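Local coordinates for protein antisigma-factor antagonist STAS (Rhodobacter sphaeroides, PDB 3LKL) that probably moves sulfate or a related anion across the membrane as a SulP-family transporter, of which this chain is the C-terminal STAS domain, at residues 47-50 with 51-54; 81-84 with 85-89. One frame throughout, in Å; residues are numbered along the deposited sequence.

Contact 1 of 2, residues 47-50 with 51-54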
loop_
_atom_site.group_PDB
_atom_site.type_symbol
_atom_site.label_atom_id
_atom_site.label_comp_id
_atom_site.label_asym_id
_atom_site.label_seq_id
_atom_site.Cartn_x
_atom_site.Cartn_y
_atom_site.Cartn_z
ATOM N N THR A 47 4.398 13.874 11.143
ATOM C CA THR A 47 3.467 12.830 10.880
ATOM C C THR A 47 3.958 11.994 9.772
ATOM O O THR A 47 4.370 12.513 8.738
ATOM C CB THR A 47 2.076 13.406 10.551
ATOM O OG1 THR A 47 1.665 14.160 11.680
ATOM C CG2 THR A 47 1.038 12.295 10.322
ATOM N N ILE A 48 4.027 10.683 10.007
ATOM C CA ILE A 48 4.279 9.705 8.960
ATOM C C ILE A 48 2.945 9.033 8.653
ATOM O O ILE A 48 2.444 8.275 9.477
ATOM C CB ILE A 48 5.371 8.732 9.425
ATOM C CG1 ILE A 48 6.612 9.542 9.890
ATOM C CG2 ILE A 48 5.798 7.744 8.342
ATOM C CD1 ILE A 48 7.668 8.616 10.455
ATOM N N ASP A 49 2.386 9.330 7.507
ATOM C CA ASP A 49 1.123 8.780 7.089
ATOM C C ASP A 49 1.346 7.619 6.144
ATOM O O ASP A 49 1.727 7.796 5.033
ATOM C CB ASP A 49 0.290 9.884 6.460
ATOM C CG ASP A 49 -1.054 9.426 5.954
ATOM O OD1 ASP A 49 -1.348 8.268 5.877
ATOM O OD2 ASP A 49 -1.839 10.257 5.608
ATOM N N VAL A 50 1.115 6.424 6.633
ATOM C CA VAL A 50 1.284 5.222 5.837
ATOM C C VAL A 50 -0.085 4.626 5.328
ATOM O O VAL A 50 -0.096 3.469 4.839
ATOM C CB VAL A 50 2.066 4.155 6.626
ATOM C CG1 VAL A 50 3.499 4.628 6.854
ATOM C CG2 VAL A 50 1.391 3.843 7.988
ATOM N N SER A 51 -1.185 5.399 5.445
ATOM C CA SER A 51 -2.537 4.952 5.066
ATOM C C SER A 51 -2.653 4.442 3.635
ATOM O O SER A 51 -3.403 3.477 3.407
ATOM C CB SER A 51 -3.633 5.984 5.390
ATOM O OG SER A 51 -3.408 7.232 4.741
ATOM N N ARG A 52 -1.816 4.955 2.714
ATOM C CA ARG A 52 -1.852 4.536 1.328
ATOM C C ARG A 52 -0.792 3.505 0.993
ATOM O O ARG A 52 -0.395 3.383 -0.165
ATOM C CB ARG A 52 -1.606 5.757 0.415
ATOM C CG ARG A 52 -2.722 6.777 0.421
ATOM C CD ARG A 52 -2.231 8.216 0.125
ATOM N NE ARG A 52 -3.255 9.186 0.554
ATOM C CZ ARG A 52 -3.264 9.836 1.727
ATOM N NH1 ARG A 52 -2.306 9.659 2.615
ATOM N NH2 ARG A 52 -4.244 10.669 2.022
ATOM N N ALA A 53 -0.259 2.804 1.990
ATOM C CA ALA A 53 0.851 1.897 1.730
ATOM C C ALA A 53 0.535 0.542 2.372
ATOM O O ALA A 53 -0.401 0.432 3.147
ATOM C CB ALA A 53 2.190 2.504 2.327
ATOM N N HIS A 54 1.290 -0.472 2.019
ATOM C CA HIS A 54 1.153 -1.783 2.629
ATOM C C HIS A 54 2.509 -2.126 3.146
ATOM O O HIS A 54 3.524 -1.971 2.435
ATOM C CB HIS A 54 0.817 -2.848 1.624
ATOM C CG HIS A 54 -0.497 -2.665 0.972
ATOM N ND1 HIS A 54 -1.682 -2.636 1.680
ATOM C CD2 HIS A 54 -0.814 -2.450 -0.321
ATOM C CE1 HIS A 54 -2.677 -2.407 0.835
ATOM N NE2 HIS A 54 -2.174 -2.318 -0.386
HETATM O O HOH W 1 -0.074 7.373 2.916
#
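Asp49 OD1 is gripped by two donors of a single residue, Ser51. The hydroxyl is the nearer, with Ser51 OG 2.6 Å from Asp49 OD1 and on the syn side of that oxygen, while Ser51 N reaches Asp49 OD1 at 2.9 Å almost end-on to the carboxylate C-O bond. A side-chain oxygen bound to the amide two residues on is an Asx turn, and the serine hydroxyl doubles its hold. The serine torsion explains the pairing: at chi1 59° OG stands between its own N and carbonyl carbon, close enough to that N for both to converge on one acceptor. The other carboxylate oxygen serves a charge, Asp49 OD2 meeting Arg52 NH1 in a 3.1 Å salt bridge. The bridge is bent: the acceptor lies at the edge of the guanidinium, near its plane, yet NH1 stands well above the carboxylate plane, and the two planes are 57° apart. Here strand 45-50 of the four-stranded STAS sheet turns a corner towards strand 53-55, which pairs with strand 24-25 in a separate small sheet. A type I beta turn makes the corner, closed by Ala53 N donating to Val50 O over 2.9 Å. Replacing Asp49 with an alanine would probably strip Ser51 N and OG of their shared acceptor and leave the Arg52 guanidinium without the Asp49 carboxylate as its mate, freer to swing. A water adds a second tie, accepting from Arg52 N and Arg52 NH1 and bonded 2.8 Å from Asp49 O. The buried Val50 packs on Ala86 of helix 83-92, while Ala53 touches Val21 of strand 16-22; the side chain of Arg52 touches Arg20 and Glu22 of the same strand.

Contact 2 of 2, residues 81-84 with 85-89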
loop_
_atom_site.group_PDB
_atom_site.type_symbol
_atom_site.label_atom_id
_atom_site.label_comp_id
_atom_site.label_asym_id
_atom_site.label_seq_id
_atom_site.Cartn_x
_atom_site.Cartn_y
_atom_site.Cartn_z
ATOM N N VAL A 81 0.062 7.801 11.107
ATOM C CA VAL A 81 -1.290 7.762 10.746
ATOM C C VAL A 81 -1.438 6.630 9.767
ATOM O O VAL A 81 -0.661 6.499 8.890
ATOM C CB VAL A 81 -1.631 9.078 10.134
ATOM C CG1 VAL A 81 -2.839 8.992 9.305
ATOM C CG2 VAL A 81 -1.759 10.087 11.175
ATOM N N GLY A 82 -2.414 5.771 9.974
ATOM C CA GLY A 82 -2.765 4.725 8.990
ATOM C C GLY A 82 -2.082 3.387 9.236
ATOM O O GLY A 82 -2.070 2.506 8.369
HETATM N N MSE A 83 -1.483 3.227 10.393
HETATM C CA MSE A 83 -0.682 2.065 10.694
HETATM C C MSE A 83 -1.538 0.836 10.571
HETATM O O MSE A 83 -1.086 -0.161 10.048
HETATM C CB MSE A 83 -0.217 2.160 12.130
HETATM C CG MSE A 83 0.557 0.930 12.567
HETATM SE SE MSE A 83 2.158 0.636 11.495
HETATM C CE MSE A 83 3.354 0.432 13.066
ATOM N N ASN A 84 -2.792 0.933 11.031
ATOM C CA ASN A 84 -3.729 -0.216 10.983
ATOM C C ASN A 84 -3.989 -0.701 9.571
ATOM O O ASN A 84 -3.853 -1.890 9.309
ATOM C CB ASN A 84 -5.062 -0.030 11.763
ATOM C CG ASN A 84 -5.791 1.352 11.517
ATOM O OD1 ASN A 84 -6.864 1.590 12.110
ATOM N ND2 ASN A 84 -5.230 2.229 10.689
ATOM N N GLU A 85 -4.279 0.226 8.657
ATOM C CA GLU A 85 -4.479 -0.135 7.235
ATOM C C GLU A 85 -3.176 -0.682 6.579
ATOM O O GLU A 85 -3.192 -1.698 5.861
ATOM C CB GLU A 85 -4.959 1.072 6.484
ATOM C CG GLU A 85 -6.312 1.554 6.941
ATOM C CD GLU A 85 -6.370 3.072 7.119
ATOM O OE1 GLU A 85 -6.195 3.541 8.298
ATOM O OE2 GLU A 85 -6.562 3.790 6.088
ATOM N N ALA A 86 -2.048 -0.046 6.853
ATOM C CA ALA A 86 -0.729 -0.463 6.239
ATOM C C ALA A 86 -0.274 -1.808 6.686
ATOM O O ALA A 86 0.336 -2.595 5.934
ATOM C CB ALA A 86 0.412 0.629 6.528
ATOM N N SER A 87 -0.560 -2.079 7.934
ATOM C CA SER A 87 -0.087 -3.256 8.546
ATOM C C SER A 87 -1.075 -4.436 8.546
ATOM O O SER A 87 -0.670 -5.524 8.894
ATOM C CB SER A 87 0.287 -2.912 9.966
ATOM O OG SER A 87 -0.854 -2.952 10.800
ATOM N N GLU A 88 -2.331 -4.218 8.126
ATOM C CA GLU A 88 -3.373 -5.270 8.109
ATOM C C GLU A 88 -2.813 -6.509 7.386
ATOM O O GLU A 88 -2.929 -7.644 7.871
ATOM C CB GLU A 88 -4.641 -4.740 7.368
ATOM C CG GLU A 88 -5.964 -5.366 7.660
ATOM C CD GLU A 88 -7.053 -4.780 6.749
ATOM O OE1 GLU A 88 -6.794 -3.726 6.100
ATOM O OE2 GLU A 88 -8.171 -5.360 6.699
ATOM N N THR A 89 -2.171 -6.263 6.250
ATOM C CA THR A 89 -1.682 -7.287 5.332
ATOM C C THR A 89 -0.864 -8.349 6.031
ATOM O O THR A 89 -1.228 -9.574 6.108
ATOM C CB THR A 89 -0.727 -6.594 4.251
ATOM O OG1 THR A 89 0.020 -5.464 4.864
ATOM C CG2 THR A 89 -1.584 -6.197 3.040
#
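Gly82 opens the helix from the N-cap position, and its carbonyl makes the first bond of the turn: Ala86 N donates to Gly82 O at 3.0 Å, with an N-H...O angle of 167°. The backbone of Gly82 has a positive phi, a conformation in which a beta carbon would press against the carbonyl oxygen of Val81, so the backbone alone calls for a residue with none. Over its alpha carbon comes the bent chain of Glu85, whose OE1 lies 3.7 Å from Gly82 CA. Met83, a selenomethionine, comes next, and its carbonyl carries two bonds to one residue. Ser87 N and Ser87 OG each stand 2.9 Å from Met83 O, arriving from opposite faces of the carbonyl plane, the hydroxyl the more tilted of the two. With OG lodged between the backbone N and the carbonyl carbon of Ser87 (chi1 84°), the hydroxyl folds back along the helix and reinforces the regular i to i+4 bond. The selenium atom of Met83 lies 4.3 Å from Ser87 CB, a loose contact. Asn84 closes the segment. Its side chain runs side by side with that of Glu85, both pointing the same way, and Asn84 ND2 comes to 2.9 Å of Glu85 OE1, although amide and carboxylate are turned 66° apart. On the next turn Glu88 CB rests 3.5 Å from Asn84 O. The inner face belongs to Ala86, packed on Ile55, and to Thr89, whose OG1 bonds to Ile55 O. Strand 77-81, the glycine at the N-cap and helix 83-92 laid against the sheet together form the last beta-alpha unit of this STAS domain.

Read from the N terminus, contact 1 comes first, turning the chain where strand 45-50 gives way to strand 53-55; contact 2 comes later, after helix 58-73 and strand 77-81, where helix 83-92 begins. Each closes a turn of only a few residues, and the two stand in series, neither nested nor crossing. Their centres are nonetheless about 7 Å apart, for strands 45-50 and 77-81 are parallel neighbours: Val50 N and Val81 O, like Ile48 O and Val81 N, are probably hydrogen-bonded. The CB of Ala86 then lies against the carbonyl oxygen of Ala53 at the corner. Across the dimer, His54 packs on Met83 of the second subunit.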